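Local coordinates for protein hydrazine synthase subunit alpha (Candidatus Kuenenia stuttgartiensis, PDB 5C2V) that forms the subunit of the hydrazine synthase complex that condenses hydroxylamine, made in the gamma subunit, with ammonia to yield hydrazine, at residues Phe646-Leu654 with Tyr685-Leu693. Residues are numbered along the deposited sequence; the frame is centred on the assembly and turned at random.
Sequences FRRDIQPIL and YSRAYNSLL
Phe646 and Tyr689 meet where two helices of the cytochrome c-type domain cross almost at right angles, the first running on toward Cys658, a covalent attachment point of the bis-histidine heme. The tight part of the contact is an edge-to-face (T-shaped) aromatic pair: CD2 of Tyr689 sits over the centre of the flat, apolar Phe646 ring, with the planes at 74°. With its CG swung anti to the backbone N (chi1 -175°), Phe646 reaches across to helix 687-692, where its CE2 lies 3.6 Å from CB of Tyr689. Tyrosine suits its place because its ring packs here while its OH hydrogen-bonds with Gly497 N and Ala765 O.

Packing continues toward the heme side, where small Ala688 lets CD1 of Leu654 come within 3.8 Å of its CB. Leu654 and Leu692 also meet, tip to tip, their CD1 atoms 4.0 Å apart. On the solvent side, exposed Arg648 and Pro652 do not reach segment 685-693. Gln651, bent at chi2, has an amide that can do both jobs: its NE2 donates to Asp655 OD1, while its OE1 accepts a hydrogen bond from the short N-cap residue Ser686, whose OG lies 2.9 Å from that OE1, tilted 35° from the carbonyl plane.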
ATOM      1  N   PHE D 646      -1.203  26.356  18.759  1.00 64.30           N
ATOM      2  CA  PHE D 646      -2.493  26.762  18.208  1.00 57.69           C
ATOM      3  C   PHE D 646      -3.273  27.685  19.141  1.00 53.78           C
ATOM      4  O   PHE D 646      -3.937  28.617  18.692  1.00 62.69           O
ATOM      5  CB  PHE D 646      -3.341  25.533  17.876  1.00 58.98           C
ATOM      6  CG  PHE D 646      -4.640  25.860  17.198  1.00 56.50           C
ATOM      7  CD1 PHE D 646      -4.683  26.098  15.835  1.00 53.79           C
ATOM      8  CD2 PHE D 646      -5.820  25.931  17.922  1.00 62.71           C
ATOM      9  CE1 PHE D 646      -5.876  26.401  15.205  1.00 61.03           C
ATOM     10  CE2 PHE D 646      -7.016  26.234  17.299  1.00 59.42           C
ATOM     11  CZ  PHE D 646      -7.043  26.468  15.939  1.00 56.34           C
ATOM     12  N   ARG D 647      -3.192  27.419  20.439  1.00 54.18           N
ATOM     13  CA  ARG D 647      -3.939  28.189  21.426  1.00 51.35           C
ATOM     14  C   ARG D 647      -3.341  29.577  21.633  1.00 56.33           C
ATOM     15  O   ARG D 647      -4.064  30.568  21.738  1.00 68.61           O
ATOM     16  CB  ARG D 647      -3.984  27.437  22.755  1.00 60.81           C
ATOM     17  CG  ARG D 647      -4.421  25.992  22.620  1.00 62.27           C
ATOM     18  CD  ARG D 647      -3.891  25.152  23.765  1.00 70.80           C
ATOM     19  NE  ARG D 647      -2.434  25.083  23.755  1.00 63.51           N
ATOM     20  CZ  ARG D 647      -1.710  24.462  24.678  1.00 68.55           C
ATOM     21  NH1 ARG D 647      -2.308  23.854  25.694  1.00 71.68           N
ATOM     22  NH2 ARG D 647      -0.387  24.452  24.588  1.00 71.02           N
ATOM     23  N   ARG D 648      -2.015  29.635  21.698  1.00 64.92           N
ATOM     24  CA  ARG D 648      -1.306  30.882  21.958  1.00 55.52           C
ATOM     25  C   ARG D 648      -1.161  31.759  20.714  1.00 58.91           C
ATOM     26  O   ARG D 648      -1.221  32.986  20.800  1.00 64.29           O
ATOM     27  CB  ARG D 648       0.078  30.580  22.534  1.00 73.34           C
ATOM     28  CG  ARG D 648       0.839  31.803  23.013  1.00 61.48           C
ATOM     29  CD  ARG D 648       2.284  31.754  22.549  1.00 42.34           C
ATOM     30  NE  ARG D 648       2.937  30.501  22.916  1.00 54.79           N
ATOM     31  CZ  ARG D 648       4.059  30.056  22.361  1.00 62.99           C
ATOM     32  NH1 ARG D 648       4.652  30.758  21.406  1.00 55.32           N
ATOM     33  NH2 ARG D 648       4.586  28.905  22.757  1.00 58.66           N
ATOM     34  N   ASP D 649      -0.975  31.126  19.560  1.00 69.23           N
ATOM     35  CA  ASP D 649      -0.602  31.846  18.345  1.00 54.75           C
ATOM     36  C   ASP D 649      -1.737  31.962  17.324  1.00 61.41           C
ATOM     37  O   ASP D 649      -2.174  33.066  16.999  1.00 71.19           O
ATOM     38  CB  ASP D 649       0.612  31.173  17.698  1.00 53.66           C
ATOM     39  CG  ASP D 649       1.827  31.158  18.611  1.00 60.85           C
ATOM     40  OD1 ASP D 649       2.036  32.153  19.337  1.00 63.50           O
ATOM     41  OD2 ASP D 649       2.569  30.153  18.609  1.00 59.95           O
ATOM     42  N   ILE D 650      -2.200  30.824  16.814  1.00 55.00           N
ATOM     43  CA  ILE D 650      -3.170  30.796  15.718  1.00 53.55           C
ATOM     44  C   ILE D 650      -4.585  31.236  16.113  1.00 54.33           C
ATOM     45  O   ILE D 650      -5.202  32.067  15.432  1.00 60.64           O
ATOM     46  CB  ILE D 650      -3.260  29.383  15.107  1.00 51.02           C
ATOM     47  CG1 ILE D 650      -1.871  28.889  14.693  1.00 45.37           C
ATOM     48  CG2 ILE D 650      -4.213  29.371  13.921  1.00 45.40           C
ATOM     49  CD1 ILE D 650      -1.147  29.818  13.744  1.00 39.23           C
ATOM     50  N   GLN D 651      -5.096  30.670  17.203  1.00 55.91           N
ATOM     51  CA  GLN D 651      -6.470  30.927  17.636  1.00 48.76           C
ATOM     52  C   GLN D 651      -6.816  32.413  17.815  1.00 57.94           C
ATOM     53  O   GLN D 651      -7.894  32.831  17.402  1.00 59.03           O
ATOM     54  CB  GLN D 651      -6.768  30.174  18.938  1.00 51.80           C
ATOM     55  CG  GLN D 651      -8.196  30.354  19.442  1.00 64.67           C
ATOM     56  CD  GLN D 651      -9.206  29.549  18.646  1.00 56.65           C
ATOM     57  OE1 GLN D 651      -9.074  28.334  18.501  1.00 54.41           O
ATOM     58  NE2 GLN D 651     -10.223  30.226  18.123  1.00 51.81           N
ATOM     59  N   PRO D 652      -5.924  33.216  18.433  1.00 63.62           N
ATOM     60  CA  PRO D 652      -6.268  34.643  18.515  1.00 60.20           C
ATOM     61  C   PRO D 652      -6.381  35.307  17.143  1.00 55.83           C
ATOM     62  O   PRO D 652      -7.233  36.180  16.952  1.00 64.68           O
ATOM     63  CB  PRO D 652      -5.104  35.239  19.312  1.00 39.86           C
ATOM     64  CG  PRO D 652      -4.581  34.103  20.113  1.00 55.18           C
ATOM     65  CD  PRO D 652      -4.717  32.908  19.222  1.00 50.22           C
ATOM     66  N   ILE D 653      -5.533  34.895  16.205  1.00 49.53           N
ATOM     67  CA  ILE D 653      -5.608  35.391  14.835  1.00 60.60           C
ATOM     68  C   ILE D 653      -6.956  35.026  14.227  1.00 63.72           C
ATOM     69  O   ILE D 653      -7.592  35.846  13.559  1.00 53.34           O
ATOM     70  CB  ILE D 653      -4.480  34.820  13.952  1.00 58.46           C
ATOM     71  CG1 ILE D 653      -3.112  35.109  14.571  1.00 62.46           C
ATOM     72  CG2 ILE D 653      -4.560  35.393  12.545  1.00 49.72           C
ATOM     73  CD1 ILE D 653      -1.955  34.535  13.780  1.00 45.34           C
ATOM     74  N   LEU D 654      -7.390  33.792  14.469  1.00 56.88           N
ATOM     75  CA  LEU D 654      -8.684  33.332  13.972  1.00 52.83           C
ATOM     76  C   LEU D 654      -9.840  34.121  14.582  1.00 60.27           C
ATOM     77  O   LEU D 654     -10.805  34.455  13.899  1.00 48.89           O
ATOM     78  CB  LEU D 654      -8.865  31.839  14.248  1.00 46.19           C
ATOM     79  CG  LEU D 654      -7.903  30.903  13.515  1.00 37.78           C
ATOM     80  CD1 LEU D 654      -8.237  29.451  13.812  1.00 36.21           C
ATOM     81  CD2 LEU D 654      -7.933  31.172  12.018  1.00 35.13           C
ATOM     82  N   TYR D 685      -9.971  19.975  22.139  1.00 51.84           N
ATOM     83  CA  TYR D 685      -9.676  21.179  21.375  1.00 52.08           C
ATOM     84  C   TYR D 685     -10.894  22.078  21.207  1.00 47.71           C
ATOM     85  O   TYR D 685     -11.998  21.729  21.623  1.00 61.66           O
ATOM     86  CB  TYR D 685      -9.137  20.798  19.997  1.00 52.46           C
ATOM     87  CG  TYR D 685      -8.288  19.556  20.023  1.00 53.53           C
ATOM     88  CD1 TYR D 685      -6.993  19.609  20.503  1.00 55.11           C
ATOM     89  CD2 TYR D 685      -8.763  18.339  19.536  1.00 46.85           C
ATOM     90  CE1 TYR D 685      -6.200  18.492  20.533  1.00 65.63           C
ATOM     91  CE2 TYR D 685      -7.968  17.213  19.557  1.00 59.70           C
ATOM     92  CZ  TYR D 685      -6.688  17.298  20.057  1.00 63.86           C
ATOM     93  OH  TYR D 685      -5.889  16.182  20.081  1.00 80.95           O
ATOM     94  N   SER D 686     -10.689  23.226  20.570  1.00 39.84           N
ATOM     95  CA  SER D 686     -11.761  24.188  20.361  1.00 51.24           C
ATOM     96  C   SER D 686     -12.530  23.894  19.076  1.00 56.11           C
ATOM     97  O   SER D 686     -12.281  22.893  18.402  1.00 42.38           O
ATOM     98  CB  SER D 686     -11.204  25.613  20.325  1.00 50.55           C
ATOM     99  OG  SER D 686     -10.269  25.774  19.273  1.00 53.49           O
ATOM    100  N   ARG D 687     -13.465  24.778  18.745  1.00 45.70           N
ATOM    101  CA  ARG D 687     -14.289  24.619  17.552  1.00 46.52           C
ATOM    102  C   ARG D 687     -13.474  24.799  16.275  1.00 54.79           C
ATOM    103  O   ARG D 687     -13.616  24.028  15.323  1.00 41.86           O
ATOM    104  CB  ARG D 687     -15.454  25.612  17.577  1.00 55.20           C
ATOM    105  CG  ARG D 687     -16.292  25.620  16.309  1.00 57.84           C
ATOM    106  CD  ARG D 687     -16.874  24.246  16.027  1.00 53.86           C
ATOM    107  NE  ARG D 687     -17.794  23.818  17.075  1.00 55.90           N
ATOM    108  CZ  ARG D 687     -18.267  22.581  17.191  1.00 59.51           C
ATOM    109  NH1 ARG D 687     -17.901  21.647  16.325  1.00 33.58           N
ATOM    110  NH2 ARG D 687     -19.104  22.279  18.175  1.00 53.67           N
ATOM    111  N   ALA D 688     -12.623  25.821  16.260  1.00 52.30           N
ATOM    112  CA  ALA D 688     -11.819  26.135  15.083  1.00 43.22           C
ATOM    113  C   ALA D 688     -10.853  25.004  14.741  1.00 43.67           C
ATOM    114  O   ALA D 688     -10.681  24.656  13.572  1.00 57.11           O
ATOM    115  CB  ALA D 688     -11.059  27.434  15.297  1.00 49.10           C
ATOM    116  N   TYR D 689     -10.229  24.429  15.765  1.00 43.86           N
ATOM    117  CA  TYR D 689      -9.284  23.338  15.561  1.00 47.66           C
ATOM    118  C   TYR D 689      -9.994  22.098  15.031  1.00 39.62           C
ATOM    119  O   TYR D 689      -9.512  21.446  14.105  1.00 50.19           O
ATOM    120  CB  TYR D 689      -8.546  23.005  16.861  1.00 41.50           C
ATOM    121  CG  TYR D 689      -7.416  22.014  16.677  1.00 39.52           C
ATOM    122  CD1 TYR D 689      -7.625  20.650  16.839  1.00 43.64           C
ATOM    123  CD2 TYR D 689      -6.141  22.445  16.337  1.00 47.79           C
ATOM    124  CE1 TYR D 689      -6.596  19.743  16.669  1.00 38.80           C
ATOM    125  CE2 TYR D 689      -5.105  21.545  16.166  1.00 41.80           C
ATOM    126  CZ  TYR D 689      -5.338  20.197  16.333  1.00 42.69           C
ATOM    127  OH  TYR D 689      -4.308  19.300  16.163  1.00 40.42           O
ATOM    128  N   ASN D 690     -11.137  21.773  15.628  1.00 56.94           N
ATOM    129  CA  ASN D 690     -11.939  20.640  15.179  1.00 45.71           C
ATOM    130  C   ASN D 690     -12.402  20.817  13.739  1.00 45.47           C
ATOM    131  O   ASN D 690     -12.439  19.859  12.966  1.00 45.19           O
ATOM    132  CB  ASN D 690     -13.149  20.440  16.093  1.00 30.02           C
ATOM    133  CG  ASN D 690     -12.788  19.757  17.398  1.00 44.52           C
ATOM    134  OD1 ASN D 690     -12.623  18.537  17.448  1.00 41.33           O
ATOM    135  ND2 ASN D 690     -12.672  20.540  18.464  1.00 49.88           N
ATOM    136  N   SER D 691     -12.750  22.049  13.384  1.00 34.92           N
ATOM    137  CA  SER D 691     -13.185  22.360  12.029  1.00 41.89           C
ATOM    138  C   SER D 691     -12.048  22.195  11.025  1.00 48.35           C
ATOM    139  O   SER D 691     -12.193  21.502  10.019  1.00 58.49           O
ATOM    140  CB  SER D 691     -13.738  23.786  11.956  1.00 27.77           C
ATOM    141  OG  SER D 691     -14.882  23.936  12.780  1.00 50.97           O
ATOM    142  N   LEU D 692     -10.913  22.826  11.312  1.00 48.80           N
ATOM    143  CA  LEU D 692      -9.793  22.857  10.377  1.00 43.94           C
ATOM    144  C   LEU D 692      -9.127  21.495  10.180  1.00 38.57           C
ATOM    145  O   LEU D 692      -8.541  21.233   9.131  1.00 41.53           O
ATOM    146  CB  LEU D 692      -8.755  23.880  10.843  1.00 44.56           C
ATOM    147  CG  LEU D 692      -9.203  25.341  10.758  1.00 44.29           C
ATOM    148  CD1 LEU D 692      -8.224  26.257  11.476  1.00 34.49           C
ATOM    149  CD2 LEU D 692      -9.369  25.759   9.305  1.00 28.10           C
ATOM    150  N   LEU D 693      -9.217  20.632  11.187  1.00 34.72           N
ATOM    151  CA  LEU D 693      -8.577  19.320  11.125  1.00 33.72           C
ATOM    152  C   LEU D 693      -9.528  18.221  10.648  1.00 48.41           C
ATOM    153  O   LEU D 693      -9.167  17.043  10.634  1.00 49.61           O
ATOM    154  CB  LEU D 693      -7.991  18.947  12.490  1.00 35.40           C
ATOM    155  CG  LEU D 693      -6.574  19.452  12.793  1.00 43.72           C
ATOM    156  CD1 LEU D 693      -5.593  18.961  11.738  1.00 31.30           C
ATOM    157  CD2 LEU D 693      -6.520  20.970  12.908  1.00 37.49           C
TER